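PDB 1NSL: putative ribosomal N-acetyltransferase YdaF from Bacillus subtilis, which probably transfers acetyl groups from acetyl-coenzyme A to the N-terminal amino group of proteins, possibly ribosomal ones. Local coordinates for residues K37-A42 against D159-N164; I133-A136 against K141-A144. One frame throughout, in Å; residues are numbered along the deposited sequence.

Contact 1 of 2, residues K37-A42 against D159-N164; sequences KWLFFA and DGLYVN
Leu39 and Leu161 form the close-packed centre of this contact, a small example of how a loop without regular structure can be seated against the outermost strand of its own chain largely through one pair of branched side chains. The touching group on the loop is one methyl, CD2 of Leu39, which rests over the fork of Leu161: it lies 3.5 Å from Leu161 CG and 3.8 Å from Leu161 CD1. The two side chains meet at a slant. Leu39 has its CG beside the backbone N and opposed to the carbonyl carbon (chi1 -47°), and this rotation carries the branch to the strand although the CB itself does not head there. Leu170 and Cys134 also touch Leu39, while Ala136 lies against Leu161, so the pair borders the sheet.

Toward Lys37 the fit slackens. Its CA stands 4.2 Å from Leu161 CD1, and its N lies 4.3 Å from Val163 CG2, so the lysine contributes backbone here. The extended side chain leads away from the strand and is exposed; the Lys37 carbonyl is held by Asn139.

The strand's backbone has other duties: Tyr162 N is bonded to Asn92 of the second subunit. Gly160 and Leu161 together face His168 on strand 166-176, the pattern of a classic beta bulge in the antiparallel pair at the end of this chain's GNAT sheet.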
ATOM      1  N   LYS C  37      17.747  19.579  22.620  1.00 32.28           N
ATOM      2  CA  LYS C  37      18.644  20.652  22.183  1.00 31.77           C
ATOM      3  C   LYS C  37      19.223  20.204  20.848  1.00 31.47           C
ATOM      4  O   LYS C  37      19.713  21.015  20.032  1.00 31.23           O
ATOM      5  CB  LYS C  37      19.795  20.844  23.177  1.00 31.48           C
ATOM      6  CG  LYS C  37      19.387  21.494  24.471  1.00 32.30           C
ATOM      7  CD  LYS C  37      20.564  21.998  25.358  1.00 34.93           C
ATOM      8  CE  LYS C  37      19.985  22.600  26.674  1.00 36.81           C
ATOM      9  NZ  LYS C  37      20.942  23.139  27.728  1.00 38.82           N
ATOM     10  N   TRP C  38      19.133  18.901  20.624  1.00 30.78           N
ATOM     11  CA  TRP C  38      19.734  18.284  19.468  1.00 30.64           C
ATOM     12  C   TRP C  38      18.757  18.089  18.301  1.00 31.15           C
ATOM     13  O   TRP C  38      19.092  17.539  17.217  1.00 30.18           O
ATOM     14  CB  TRP C  38      20.375  16.982  19.918  1.00 30.82           C
ATOM     15  CG  TRP C  38      21.493  17.280  20.752  1.00 30.48           C
ATOM     16  CD1 TRP C  38      21.468  17.533  22.075  1.00 33.19           C
ATOM     17  CD2 TRP C  38      22.835  17.437  20.334  1.00 30.70           C
ATOM     18  NE1 TRP C  38      22.734  17.834  22.521  1.00 34.20           N
ATOM     19  CE2 TRP C  38      23.591  17.782  21.461  1.00 31.80           C
ATOM     20  CE3 TRP C  38      23.477  17.341  19.108  1.00 31.66           C
ATOM     21  CZ2 TRP C  38      24.953  18.007  21.408  1.00 31.87           C
ATOM     22  CZ3 TRP C  38      24.825  17.569  19.047  1.00 31.78           C
ATOM     23  CH2 TRP C  38      25.557  17.887  20.193  1.00 32.85           C
ATOM     24  N   LEU C  39      17.543  18.561  18.511  1.00 31.62           N
ATOM     25  CA  LEU C  39      16.557  18.439  17.464  1.00 32.61           C
ATOM     26  C   LEU C  39      16.281  17.025  17.010  1.00 33.62           C
ATOM     27  O   LEU C  39      16.125  16.822  15.825  1.00 34.45           O
ATOM     28  CB  LEU C  39      17.012  19.206  16.241  1.00 31.80           C
ATOM     29  CG  LEU C  39      17.492  20.573  16.624  1.00 30.56           C
ATOM     30  CD1 LEU C  39      17.996  21.234  15.374  1.00 29.37           C
ATOM     31  CD2 LEU C  39      16.341  21.311  17.236  1.00 29.92           C
ATOM     32  N   PHE C  40      16.275  16.041  17.898  1.00 35.02           N
ATOM     33  CA  PHE C  40      15.786  14.705  17.521  1.00 37.07           C
ATOM     34  C   PHE C  40      14.983  14.173  18.677  1.00 38.60           C
ATOM     35  O   PHE C  40      15.533  13.579  19.602  1.00 39.14           O
ATOM     36  CB  PHE C  40      16.910  13.742  17.167  1.00 36.68           C
ATOM     37  CG  PHE C  40      16.520  12.300  17.230  1.00 36.18           C
ATOM     38  CD1 PHE C  40      16.671  11.465  16.106  1.00 38.02           C
ATOM     39  CD2 PHE C  40      16.033  11.753  18.409  1.00 33.98           C
ATOM     40  CE1 PHE C  40      16.308  10.080  16.150  1.00 35.89           C
ATOM     41  CE2 PHE C  40      15.694  10.401  18.486  1.00 35.07           C
ATOM     42  CZ  PHE C  40      15.828   9.551  17.332  1.00 35.61           C
ATOM     43  N   PHE C  41      13.679  14.396  18.639  1.00 40.75           N
ATOM     44  CA  PHE C  41      12.833  14.009  19.766  1.00 42.91           C
ATOM     45  C   PHE C  41      11.978  12.764  19.523  1.00 44.11           C
ATOM     46  O   PHE C  41      11.173  12.743  18.584  1.00 45.29           O
ATOM     47  CB  PHE C  41      11.928  15.184  20.154  1.00 42.70           C
ATOM     48  N   ALA C  42      12.147  11.708  20.319  1.00 44.90           N
ATOM     49  CA  ALA C  42      11.113  10.664  20.236  1.00 45.32           C
ATOM     50  C   ALA C  42       9.872  11.222  20.979  1.00 45.08           C
ATOM     51  O   ALA C  42       8.745  11.049  20.499  1.00 45.41           O
ATOM     52  CB  ALA C  42      11.559   9.307  20.785  1.00 45.10           C
ATOM     53  N   ASP C 159      11.205  30.619  18.769  1.00 26.39           N
ATOM     54  CA  ASP C 159      10.511  29.511  19.414  1.00 27.37           C
ATOM     55  C   ASP C 159      10.494  28.322  18.497  1.00 28.05           C
ATOM     56  O   ASP C 159       9.554  27.556  18.520  1.00 28.81           O
ATOM     57  CB  ASP C 159       9.050  29.834  19.691  1.00 27.14           C
ATOM     58  CG  ASP C 159       8.864  30.997  20.591  1.00 27.40           C
ATOM     59  OD1 ASP C 159       9.844  31.699  20.883  1.00 29.83           O
ATOM     60  OD2 ASP C 159       7.753  31.273  21.077  1.00 28.27           O
ATOM     61  N   GLY C 160      11.499  28.144  17.675  1.00 28.26           N
ATOM     62  CA  GLY C 160      11.409  27.044  16.749  1.00 29.44           C
ATOM     63  C   GLY C 160      11.507  25.674  17.356  1.00 30.27           C
ATOM     64  O   GLY C 160      11.126  24.680  16.734  1.00 31.77           O
ATOM     65  N   LEU C 161      12.033  25.593  18.564  1.00 30.08           N
ATOM     66  CA  LEU C 161      12.211  24.296  19.181  1.00 29.88           C
ATOM     67  C   LEU C 161      11.361  24.257  20.367  1.00 29.18           C
ATOM     68  O   LEU C 161      11.158  25.257  21.019  1.00 29.18           O
ATOM     69  CB  LEU C 161      13.621  24.162  19.678  1.00 30.45           C
ATOM     70  CG  LEU C 161      14.237  22.769  19.645  1.00 32.44           C
ATOM     71  CD1 LEU C 161      15.384  22.810  20.634  1.00 35.51           C
ATOM     72  CD2 LEU C 161      13.337  21.589  19.948  1.00 30.44           C
ATOM     73  N   TYR C 162      10.892  23.083  20.701  1.00 29.48           N
ATOM     74  CA  TYR C 162      10.028  22.975  21.848  1.00 29.36           C
ATOM     75  C   TYR C 162      10.548  21.865  22.731  1.00 29.09           C
ATOM     76  O   TYR C 162      10.152  20.771  22.574  1.00 30.49           O
ATOM     77  CB  TYR C 162       8.620  22.719  21.355  1.00 28.70           C
ATOM     78  CG  TYR C 162       7.581  23.375  22.192  1.00 31.87           C
ATOM     79  CD1 TYR C 162       7.035  24.632  21.852  1.00 35.44           C
ATOM     80  CD2 TYR C 162       7.147  22.756  23.342  1.00 34.12           C
ATOM     81  CE1 TYR C 162       6.058  25.242  22.665  1.00 36.27           C
ATOM     82  CE2 TYR C 162       6.202  23.314  24.134  1.00 38.51           C
ATOM     83  CZ  TYR C 162       5.645  24.556  23.821  1.00 39.57           C
ATOM     84  OH  TYR C 162       4.675  25.046  24.711  1.00 41.81           O
ATOM     85  N   VAL C 163      11.457  22.127  23.653  1.00 29.61           N
ATOM     86  CA  VAL C 163      12.035  21.047  24.473  1.00 30.14           C
ATOM     87  C   VAL C 163      11.389  20.858  25.826  1.00 30.11           C
ATOM     88  O   VAL C 163      11.059  21.799  26.508  1.00 30.04           O
ATOM     89  CB  VAL C 163      13.509  21.316  24.821  1.00 30.04           C
ATOM     90  CG1 VAL C 163      14.155  20.064  25.327  1.00 30.44           C
ATOM     91  CG2 VAL C 163      14.275  21.835  23.617  1.00 32.40           C
ATOM     92  N   ASN C 164      11.274  19.624  26.252  1.00 31.31           N
ATOM     93  CA  ASN C 164      10.721  19.335  27.581  1.00 32.89           C
ATOM     94  C   ASN C 164       9.861  20.433  28.149  1.00 32.21           C
ATOM     95  O   ASN C 164      10.295  21.109  29.065  1.00 32.58           O
ATOM     96  CB  ASN C 164      11.847  19.066  28.581  1.00 33.82           C
ATOM     97  CG  ASN C 164      12.864  18.062  28.047  1.00 38.54           C
ATOM     98  OD1 ASN C 164      12.500  17.144  27.287  1.00 44.33           O
ATOM     99  ND2 ASN C 164      14.145  18.242  28.409  1.00 39.40           N
TER

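Contact 2 of 2, residues I133-A136 against K141-A144; sequences ICAA and KSRA
Ala135 and Arg143 bring the two backbones together, with their CA atoms 6.2 Å apart where the first turns of helix 140-149 lie against the end of strand 130-136. Four residues separate the segments, so the chain leaves the sheet and returns over its face almost at once. Ala135 points its CB at the helix and gives it a small, methyl-sized surface.

Ser142 meets that methyl from the helix. With OG extended opposite the backbone N (chi1 178°), the hydroxyl lies alongside Ala135, OG being 3.5 Å and Ser142 CB 4.0 Å from Ala135 CB. This is packing only; the polar need of the buried oxygen is met by a hydrogen bond with the hydroxyl of Tyr99, on strand 94-101.

Arg143 takes the other flank. Its CG passes 4.1 Å from Ala136 O, a van der Waals approach, and the chain then bends twice, at chi2 and chi3, to run across the strand toward strand 166-176. NH1 is hydrogen-bonded to the hydroxyl of Tyr173, while NE makes a weak bond to Val137 O.

Strand 130-136 leads through helix 140-149 to strand 152-163, which runs parallel to it with strand 166-176 inserted between them: a beta-alpha-beta crossover that is a hallmark of the C-terminal half of the GNAT fold.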
ATOM      1  N   ILE C 133      22.275  23.707   8.392  1.00 27.64           N
ATOM      2  CA  ILE C 133      22.247  23.004   9.649  1.00 27.93           C
ATOM      3  C   ILE C 133      21.596  23.915  10.667  1.00 28.84           C
ATOM      4  O   ILE C 133      21.876  25.110  10.733  1.00 29.11           O
ATOM      5  CB  ILE C 133      23.651  22.719  10.139  1.00 27.71           C
ATOM      6  CG1 ILE C 133      24.270  21.503   9.454  1.00 27.98           C
ATOM      7  CG2 ILE C 133      23.670  22.516  11.649  1.00 27.37           C
ATOM      8  CD1 ILE C 133      25.821  21.415   9.740  1.00 23.68           C
ATOM      9  N   CYS C 134      20.720  23.380  11.496  1.00 29.65           N
ATOM     10  CA  CYS C 134      20.185  24.260  12.483  1.00 29.87           C
ATOM     11  C   CYS C 134      20.348  23.698  13.882  1.00 29.98           C
ATOM     12  O   CYS C 134      20.707  22.542  14.049  1.00 30.87           O
ATOM     13  CB  CYS C 134      18.795  24.691  12.095  1.00 29.07           C
ATOM     14  SG  CYS C 134      17.576  23.581  12.570  1.00 32.70           S
ATOM     15  N   ALA C 135      20.152  24.502  14.904  1.00 29.79           N
ATOM     16  CA  ALA C 135      20.397  23.966  16.225  1.00 30.03           C
ATOM     17  C   ALA C 135      19.856  24.878  17.271  1.00 29.71           C
ATOM     18  O   ALA C 135      19.600  26.069  17.014  1.00 30.67           O
ATOM     19  CB  ALA C 135      21.864  23.792  16.448  1.00 30.25           C
ATOM     20  N   ALA C 136      19.737  24.336  18.464  1.00 27.89           N
ATOM     21  CA  ALA C 136      19.186  25.116  19.534  1.00 27.33           C
ATOM     22  C   ALA C 136      20.177  26.140  19.889  1.00 27.12           C
ATOM     23  O   ALA C 136      21.336  25.856  20.068  1.00 26.54           O
ATOM     24  CB  ALA C 136      18.889  24.253  20.704  1.00 27.96           C
ATOM     25  N   LYS C 141      27.712  22.935  21.899  1.00 31.00           N
ATOM     26  CA  LYS C 141      28.377  21.814  21.233  1.00 31.74           C
ATOM     27  C   LYS C 141      27.864  21.554  19.828  1.00 31.80           C
ATOM     28  O   LYS C 141      28.650  21.141  18.958  1.00 31.11           O
ATOM     29  CB  LYS C 141      28.343  20.525  22.041  1.00 31.72           C
ATOM     30  CG  LYS C 141      28.829  20.684  23.440  1.00 35.20           C
ATOM     31  CD  LYS C 141      29.995  19.703  23.697  1.00 39.95           C
ATOM     32  CE  LYS C 141      30.352  19.593  25.187  1.00 40.75           C
ATOM     33  NZ  LYS C 141      31.633  20.363  25.466  1.00 44.93           N
ATOM     34  N   SER C 142      26.568  21.770  19.605  1.00 31.49           N
ATOM     35  CA  SER C 142      26.057  21.563  18.264  1.00 32.79           C
ATOM     36  C   SER C 142      26.411  22.676  17.304  1.00 32.20           C
ATOM     37  O   SER C 142      26.888  22.448  16.177  1.00 33.20           O
ATOM     38  CB  SER C 142      24.554  21.425  18.229  1.00 33.34           C
ATOM     39  OG  SER C 142      24.221  21.276  16.851  1.00 36.51           O
ATOM     40  N   ARG C 143      26.069  23.873  17.721  1.00 31.64           N
ATOM     41  CA  ARG C 143      26.434  25.076  17.013  1.00 31.91           C
ATOM     42  C   ARG C 143      27.894  25.011  16.500  1.00 31.98           C
ATOM     43  O   ARG C 143      28.219  25.442  15.366  1.00 30.70           O
ATOM     44  CB  ARG C 143      26.335  26.219  18.007  1.00 32.42           C
ATOM     45  CG  ARG C 143      24.948  26.691  18.268  1.00 31.68           C
ATOM     46  CD  ARG C 143      24.582  27.830  17.399  1.00 29.38           C
ATOM     47  NE  ARG C 143      24.279  28.954  18.243  1.00 27.66           N
ATOM     48  CZ  ARG C 143      24.509  30.188  17.906  1.00 27.54           C
ATOM     49  NH1 ARG C 143      25.052  30.442  16.727  1.00 31.85           N
ATOM     50  NH2 ARG C 143      24.186  31.169  18.716  1.00 20.84           N
ATOM     51  N   ALA C 144      28.765  24.451  17.332  1.00 31.16           N
ATOM     52  CA  ALA C 144      30.151  24.397  16.951  1.00 32.17           C
ATOM     53  C   ALA C 144      30.337  23.634  15.671  1.00 32.62           C
ATOM     54  O   ALA C 144      31.325  23.815  14.966  1.00 33.28           O
ATOM     55  CB  ALA C 144      30.997  23.780  18.010  1.00 31.95           C
TER

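From the N terminus, the chain reaches segment 37-42 in the loop between helices 21-30 and 48-65, and more than a hundred residues pass before contact 1 closes that long excursion at strand 152-163. Contact 2 falls wholly within it, closing a short connection of four residues between strand 130-136 and helix 140-149. The two are thus nested and do not cross. Their centres lie 12 Å apart and they meet directly: Leu39 CD1 packs against Ala135 CA, and Lys37 O against Ala136 CB. Strand 130-136 is therefore shared ground, joining loop 37-42, the crossover helix and the strands that finish the sheet.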